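PDB 3IC3: putative pyruvate dehydrogenase from Rhodopseudomonas palustris, which is of unknown function, carries a DUF5076 domain and is only putatively assigned as a pyruvate dehydrogenase. Local coordinates for residues A60-A65 with Y70-A75; S68-T71 with E77-V80. All coordinates share one frame; numbering follows the deposited sequence.

How the interactions relate
Interactions 1 and 2 belong to one helical hairpin (alpha-alpha hairpin), where helix 46-66 passes through a short loop into helix 72-87. Their centres lie about 4 Å apart, and they share Tyr70 and Thr71. Interaction 1 packs the end of the first helix on the start of the second. Interaction 2 ties the loop to the second helix about a turn further on. Tyr70 serves both: its ring edge meets Tyr64 and its hydroxyl meets Arg78. Ile79 joins them too, with its CD1 3.6 Å from Ala60 CB. Both contacts also touch the second subunit, through Tyr64 and Ile79 among others.

Interaction 1 (A60-A65 with Y70-A75); sequences AARSYA and YTEDEA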
ATOM      1  N   ALA A  60      -9.121   1.738   5.915  1.00 12.62           N
ATOM      2  CA  ALA A  60      -9.413   0.399   6.404  1.00 12.52           C
ATOM      3  C   ALA A  60     -10.278   0.416   7.660  1.00 12.08           C
ATOM      4  O   ALA A  60     -11.187  -0.399   7.807  1.00 12.75           O
ATOM      5  CB  ALA A  60      -8.116  -0.378   6.705  1.00 12.22           C
ATOM      6  N   ALA A  61      -9.965   1.318   8.573  1.00 12.28           N
ATOM      7  CA  ALA A  61     -10.711   1.426   9.839  1.00 13.24           C
ATOM      8  C   ALA A  61     -12.168   1.799   9.575  1.00 14.25           C
ATOM      9  O   ALA A  61     -13.094   1.232  10.184  1.00 14.37           O
ATOM     10  CB  ALA A  61     -10.057   2.445  10.729  1.00 12.52           C
ATOM     11  N   ARG A  62     -12.372   2.745   8.663  1.00 15.19           N
ATOM     12  CA  ARG A  62     -13.726   3.172   8.287  1.00 17.08           C
ATOM     13  C   ARG A  62     -14.531   2.000   7.737  1.00 17.04           C
ATOM     14  O   ARG A  62     -15.686   1.770   8.137  1.00 16.35           O
ATOM     15  CB  ARG A  62     -13.679   4.290   7.231  1.00 18.28           C
ATOM     16  CG  ARG A  62     -13.391   5.660   7.794  1.00 22.49           C
ATOM     17  CD  ARG A  62     -13.202   6.702   6.677  1.00 27.89           C
ATOM     18  NE  ARG A  62     -14.297   6.759   5.703  1.00 31.45           N
ATOM     19  CZ  ARG A  62     -15.363   7.559   5.768  1.00 34.23           C
ATOM     20  NH1 ARG A  62     -16.264   7.514   4.793  1.00 35.57           N
ATOM     21  NH2 ARG A  62     -15.553   8.400   6.788  1.00 36.08           N
ATOM     22  N   SER A  63     -13.922   1.266   6.816  1.00 16.51           N
ATOM     23  CA  SER A  63     -14.561   0.101   6.223  1.00 17.52           C
ATOM     24  C   SER A  63     -14.790  -1.018   7.216  1.00 17.43           C
ATOM     25  O   SER A  63     -15.811  -1.693   7.163  1.00 18.24           O
ATOM     26  CB  SER A  63     -13.740  -0.431   5.063  1.00 17.79           C
ATOM     27  OG  SER A  63     -13.538   0.597   4.125  1.00 21.68           O
ATOM     28  N   TYR A  64     -13.842  -1.220   8.121  1.00 17.43           N
ATOM     29  CA  TYR A  64     -13.970  -2.243   9.153  1.00 17.79           C
ATOM     30  C   TYR A  64     -15.131  -1.906  10.095  1.00 18.49           C
ATOM     31  O   TYR A  64     -15.901  -2.791  10.495  1.00 17.59           O
ATOM     32  CB  TYR A  64     -12.665  -2.324   9.947  1.00 18.10           C
ATOM     33  CG  TYR A  64     -12.474  -3.506  10.862  1.00 17.70           C
ATOM     34  CD1 TYR A  64     -13.318  -4.622  10.836  1.00 18.82           C
ATOM     35  CD2 TYR A  64     -11.392  -3.531  11.728  1.00 19.39           C
ATOM     36  CE1 TYR A  64     -13.100  -5.707  11.683  1.00 18.24           C
ATOM     37  CE2 TYR A  64     -11.166  -4.601  12.565  1.00 19.96           C
ATOM     38  CZ  TYR A  64     -12.011  -5.685  12.537  1.00 20.02           C
ATOM     39  OH  TYR A  64     -11.751  -6.732  13.377  1.00 20.61           O
ATOM     40  N   ALA A  65     -15.227  -0.632  10.463  1.00 18.90           N
ATOM     41  CA  ALA A  65     -16.293  -0.173  11.364  1.00 20.49           C
ATOM     42  C   ALA A  65     -17.677  -0.342  10.717  1.00 21.89           C
ATOM     43  O   ALA A  65     -18.651  -0.631  11.412  1.00 22.81           O
ATOM     44  CB  ALA A  65     -16.055   1.278  11.789  1.00 19.47           C
ATOM     45  N   TYR A  70     -17.445  -2.659  15.800  1.00 21.37           N
ATOM     46  CA  TYR A  70     -16.525  -1.629  16.259  1.00 20.80           C
ATOM     47  C   TYR A  70     -16.877  -0.222  15.810  1.00 19.91           C
ATOM     48  O   TYR A  70     -17.376  -0.018  14.712  1.00 19.80           O
ATOM     49  CB  TYR A  70     -15.114  -1.915  15.722  1.00 21.18           C
ATOM     50  CG  TYR A  70     -14.427  -3.108  16.322  1.00 23.41           C
ATOM     51  CD1 TYR A  70     -14.360  -3.283  17.699  1.00 25.29           C
ATOM     52  CD2 TYR A  70     -13.788  -4.038  15.511  1.00 27.83           C
ATOM     53  CE1 TYR A  70     -13.713  -4.364  18.252  1.00 27.32           C
ATOM     54  CE2 TYR A  70     -13.126  -5.124  16.052  1.00 28.83           C
ATOM     55  CZ  TYR A  70     -13.092  -5.283  17.420  1.00 29.46           C
ATOM     56  OH  TYR A  70     -12.430  -6.363  17.946  1.00 30.65           O
ATOM     57  N   THR A  71     -16.536   0.753  16.640  1.00 19.47           N
ATOM     58  CA  THR A  71     -16.473   2.142  16.201  1.00 19.17           C
ATOM     59  C   THR A  71     -15.252   2.305  15.299  1.00 19.48           C
ATOM     60  O   THR A  71     -14.390   1.415  15.238  1.00 17.76           O
ATOM     61  CB  THR A  71     -16.331   3.097  17.392  1.00 19.60           C
ATOM     62  OG1 THR A  71     -15.120   2.808  18.098  1.00 19.27           O
ATOM     63  CG2 THR A  71     -17.536   2.966  18.362  1.00 18.69           C
ATOM     64  N   GLU A  72     -15.178   3.421  14.582  1.00 19.30           N
ATOM     65  CA  GLU A  72     -14.003   3.705  13.782  1.00 19.72           C
ATOM     66  C   GLU A  72     -12.719   3.767  14.615  1.00 18.94           C
ATOM     67  O   GLU A  72     -11.682   3.241  14.189  1.00 17.00           O
ATOM     68  CB  GLU A  72     -14.201   4.985  12.974  1.00 20.78           C
ATOM     69  CG  GLU A  72     -15.091   4.767  11.751  1.00 24.02           C
ATOM     70  CD  GLU A  72     -15.469   6.058  11.030  1.00 29.32           C
ATOM     71  OE1 GLU A  72     -14.911   7.134  11.357  1.00 33.02           O
ATOM     72  OE2 GLU A  72     -16.328   5.988  10.120  1.00 32.13           O
ATOM     73  N   ASP A  73     -12.798   4.355  15.808  1.00 18.71           N
ATOM     74  CA  ASP A  73     -11.647   4.394  16.725  1.00 18.75           C
ATOM     75  C   ASP A  73     -11.193   3.008  17.141  1.00 17.62           C
ATOM     76  O   ASP A  73      -9.991   2.739  17.164  1.00 17.19           O
ATOM     77  CB  ASP A  73     -11.982   5.143  18.016  1.00 19.41           C
ATOM     78  CG  ASP A  73     -12.059   6.631  17.832  1.00 21.22           C
ATOM     79  OD1 ASP A  73     -11.566   7.134  16.805  1.00 24.94           O
ATOM     80  OD2 ASP A  73     -12.625   7.284  18.733  1.00 25.71           O
ATOM     81  N   GLU A  74     -12.148   2.169  17.548  1.00 15.90           N
ATOM     82  CA  GLU A  74     -11.863   0.786  17.938  1.00 15.36           C
ATOM     83  C   GLU A  74     -11.315  -0.013  16.751  1.00 14.07           C
ATOM     84  O   GLU A  74     -10.381  -0.812  16.898  1.00 13.45           O
ATOM     85  CB  GLU A  74     -13.118   0.098  18.466  1.00 15.44           C
ATOM     86  CG  GLU A  74     -13.598   0.657  19.796  1.00 17.43           C
ATOM     87  CD  GLU A  74     -15.005   0.208  20.152  1.00 19.05           C
ATOM     88  OE1 GLU A  74     -15.735  -0.323  19.284  1.00 18.85           O
ATOM     89  OE2 GLU A  74     -15.378   0.409  21.314  1.00 22.03           O
ATOM     90  N   ALA A  75     -11.915   0.166  15.581  1.00 12.96           N
ATOM     91  CA  ALA A  75     -11.422  -0.516  14.374  1.00 12.81           C
ATOM     92  C   ALA A  75      -9.974  -0.120  14.061  1.00 12.47           C
ATOM     93  O   ALA A  75      -9.146  -0.974  13.723  1.00 11.94           O
ATOM     94  CB  ALA A  75     -12.314  -0.209  13.180  1.00 12.13           C
TER
HETATM   95  O   HOH W   1     -17.337   3.654   9.068  1.00 23.25           O
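Tyr70 turns the edge of its ring to one face of the Tyr64 ring, with CD2 above the rim. This is an offset edge-to-face pair, centroids 5.4 Å apart and planes at 77°. The edge of the Tyr70 ring also meets the Tyr64 hydroxyl, where CE2 lies 3.4 Å from OH. Tyr64 reaches this place because its CG is anti to the backbone N (chi1 -167°). The methyl of Ala75 touches the same ring obliquely, CB to CD2 3.7 Å. Phe43 of the second subunit also meets the Tyr64 ring. An alanine in place of Tyr64 would probably leave the Tyr70 edge without its aromatic partner and open a gap beside Ala75.

Small residues let the two helices come close. Ala75 CB sits 3.4 Å from Ala61 O, and Ala65 CB packs 3.6 Å from Glu72 CG. Thr71 is the N-cap of helix 72-87 and forms a capping box with Glu74. Its OG1 accepts from Glu74 N, and its N donates to Glu74 OE1.

Arg62 and Glu72 run side by side, but NH2 and OE2 stay 4.2 Å apart, too far for a salt bridge, and no N-H points at OE2. A water donates to both Arg62 O and Glu72 OE2. The chemistry is therefore mixed: apolar and aromatic packing joins the helices, while at the exposed side a water bridges them and opposite charges may add weak attraction.

Interaction 2 (S68-T71 with E77-V80); sequences SEYT and ERIV
The backbones keep well apart here, with Tyr70 CA and Arg78 CA 9.2 Å from each other, so two long side chains bridge the gap. The loop of this helical hairpin contains an ST turn, in which Ser68 OG accepts from Tyr70 N at 3.2 Å. The same OG is also hydrogen-bonded to Tyr64 O, near the end of helix 46-66. The turn thus connects the backbone before Tyr70 to the preceding helix.

Arg78 approaches from helix 72-87 and sets its CG over one face of the Tyr70 ring, with CD toward the hydroxyl end. This CG makes a CH-pi contact, 4.0 Å from the ring centroid and 30° off the normal. The chain then bends at chi2 and again at chi3, which carries the guanidinium past the rim of the ring to the phenol oxygen. One residue therefore meets the tyrosine in two ways, by carbon over the face and by nitrogen at the hydroxyl. The guanidinium plane stands nearly perpendicular to the ring, at 86°. Arg78 NE also has a long, weak ion pair with Glu81 OE1. The bond across the contact runs from Arg78 NH1 to Tyr70 OH, 2.8 Å long and nearly straight (163° at the hydrogen), with the oxygen in the guanidinium plane.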
ATOM      1  N   SER A  68     -18.728  -4.200  10.969  1.00 24.96           N
ATOM      2  CA  SER A  68     -18.521  -4.815  12.276  1.00 23.97           C
ATOM      3  C   SER A  68     -19.165  -4.027  13.410  1.00 23.70           C
ATOM      4  O   SER A  68     -19.771  -2.974  13.205  1.00 23.24           O
ATOM      5  CB  SER A  68     -17.013  -4.983  12.548  1.00 24.14           C
ATOM      6  OG  SER A  68     -16.430  -3.776  13.008  1.00 22.14           O
ATOM      7  N   GLU A  69     -18.998  -4.551  14.615  1.00 23.64           N
ATOM      8  CA  GLU A  69     -19.541  -3.933  15.809  1.00 23.73           C
ATOM      9  C   GLU A  69     -18.651  -2.815  16.357  1.00 22.66           C
ATOM     10  O   GLU A  69     -19.047  -2.106  17.282  1.00 21.66           O
ATOM     11  CB  GLU A  69     -19.749  -4.995  16.901  1.00 24.95           C
ATOM     12  CG  GLU A  69     -20.502  -6.267  16.456  1.00 27.67           C
ATOM     13  CD  GLU A  69     -21.782  -5.985  15.672  1.00 30.65           C
ATOM     14  OE1 GLU A  69     -22.804  -5.631  16.297  1.00 33.05           O
ATOM     15  OE2 GLU A  69     -21.760  -6.145  14.426  1.00 34.35           O
ATOM     16  N   TYR A  70     -17.445  -2.659  15.800  1.00 21.37           N
ATOM     17  CA  TYR A  70     -16.525  -1.629  16.259  1.00 20.80           C
ATOM     18  C   TYR A  70     -16.877  -0.222  15.810  1.00 19.91           C
ATOM     19  O   TYR A  70     -17.376  -0.018  14.712  1.00 19.80           O
ATOM     20  CB  TYR A  70     -15.114  -1.915  15.722  1.00 21.18           C
ATOM     21  CG  TYR A  70     -14.427  -3.108  16.322  1.00 23.41           C
ATOM     22  CD1 TYR A  70     -14.360  -3.283  17.699  1.00 25.29           C
ATOM     23  CD2 TYR A  70     -13.788  -4.038  15.511  1.00 27.83           C
ATOM     24  CE1 TYR A  70     -13.713  -4.364  18.252  1.00 27.32           C
ATOM     25  CE2 TYR A  70     -13.126  -5.124  16.052  1.00 28.83           C
ATOM     26  CZ  TYR A  70     -13.092  -5.283  17.420  1.00 29.46           C
ATOM     27  OH  TYR A  70     -12.430  -6.363  17.946  1.00 30.65           O
ATOM     28  N   THR A  71     -16.536   0.753  16.640  1.00 19.47           N
ATOM     29  CA  THR A  71     -16.473   2.142  16.201  1.00 19.17           C
ATOM     30  C   THR A  71     -15.252   2.305  15.299  1.00 19.48           C
ATOM     31  O   THR A  71     -14.390   1.415  15.238  1.00 17.76           O
ATOM     32  CB  THR A  71     -16.331   3.097  17.392  1.00 19.60           C
ATOM     33  OG1 THR A  71     -15.120   2.808  18.098  1.00 19.27           O
ATOM     34  CG2 THR A  71     -17.536   2.966  18.362  1.00 18.69           C
ATOM     35  N   GLU A  77      -7.726   1.004  16.206  1.00 11.93           N
ATOM     36  CA  GLU A  77      -6.875   0.358  17.221  1.00 13.08           C
ATOM     37  C   GLU A  77      -6.567  -1.107  16.887  1.00 12.32           C
ATOM     38  O   GLU A  77      -5.417  -1.555  17.003  1.00 12.54           O
ATOM     39  CB  GLU A  77      -7.524   0.460  18.618  1.00 13.60           C
ATOM     40  CG  GLU A  77      -6.904  -0.455  19.681  1.00 17.57           C
ATOM     41  CD  GLU A  77      -5.468  -0.094  20.074  1.00 24.89           C
ATOM     42  OE1 GLU A  77      -5.022   1.029  19.741  1.00 27.86           O
ATOM     43  OE2 GLU A  77      -4.789  -0.929  20.764  1.00 27.99           O
ATOM     44  N   ARG A  78      -7.591  -1.846  16.482  1.00 11.88           N
ATOM     45  CA  ARG A  78      -7.460  -3.241  16.116  1.00 12.29           C
ATOM     46  C   ARG A  78      -6.514  -3.436  14.930  1.00 11.37           C
ATOM     47  O   ARG A  78      -5.643  -4.316  14.944  1.00 11.25           O
ATOM     48  CB  ARG A  78      -8.830  -3.842  15.773  1.00 12.85           C
ATOM     49  CG  ARG A  78      -9.786  -4.025  16.922  1.00 19.27           C
ATOM     50  CD  ARG A  78      -9.320  -5.058  17.936  1.00 24.96           C
ATOM     51  NE  ARG A  78      -8.463  -6.102  17.377  1.00 28.82           N
ATOM     52  CZ  ARG A  78      -8.864  -7.299  16.942  1.00 31.56           C
ATOM     53  NH1 ARG A  78     -10.160  -7.678  16.939  1.00 31.86           N
ATOM     54  NH2 ARG A  78      -7.943  -8.124  16.485  1.00 32.94           N
ATOM     55  N   ILE A  79      -6.689  -2.614  13.909  1.00 11.28           N
ATOM     56  CA  ILE A  79      -5.800  -2.654  12.741  1.00 10.71           C
ATOM     57  C   ILE A  79      -4.338  -2.366  13.127  1.00 10.36           C
ATOM     58  O   ILE A  79      -3.435  -3.112  12.702  1.00 10.76           O
ATOM     59  CB  ILE A  79      -6.285  -1.728  11.613  1.00 11.32           C
ATOM     60  CG1 ILE A  79      -7.536  -2.347  10.966  1.00 11.53           C
ATOM     61  CG2 ILE A  79      -5.163  -1.509  10.558  1.00 12.38           C
ATOM     62  CD1 ILE A  79      -8.345  -1.397  10.153  1.00 13.73           C
ATOM     63  N   VAL A  80      -4.116  -1.357  13.959  1.00 10.37           N
ATOM     64  CA  VAL A  80      -2.774  -1.041  14.441  1.00 10.62           C
ATOM     65  C   VAL A  80      -2.183  -2.207  15.250  1.00 10.29           C
ATOM     66  O   VAL A  80      -1.008  -2.516  15.105  1.00  9.78           O
ATOM     67  CB  VAL A  80      -2.714   0.274  15.227  1.00 10.66           C
ATOM     68  CG1 VAL A  80      -1.308   0.475  15.816  1.00 13.41           C
ATOM     69  CG2 VAL A  80      -3.095   1.471  14.306  1.00 11.40           C
TER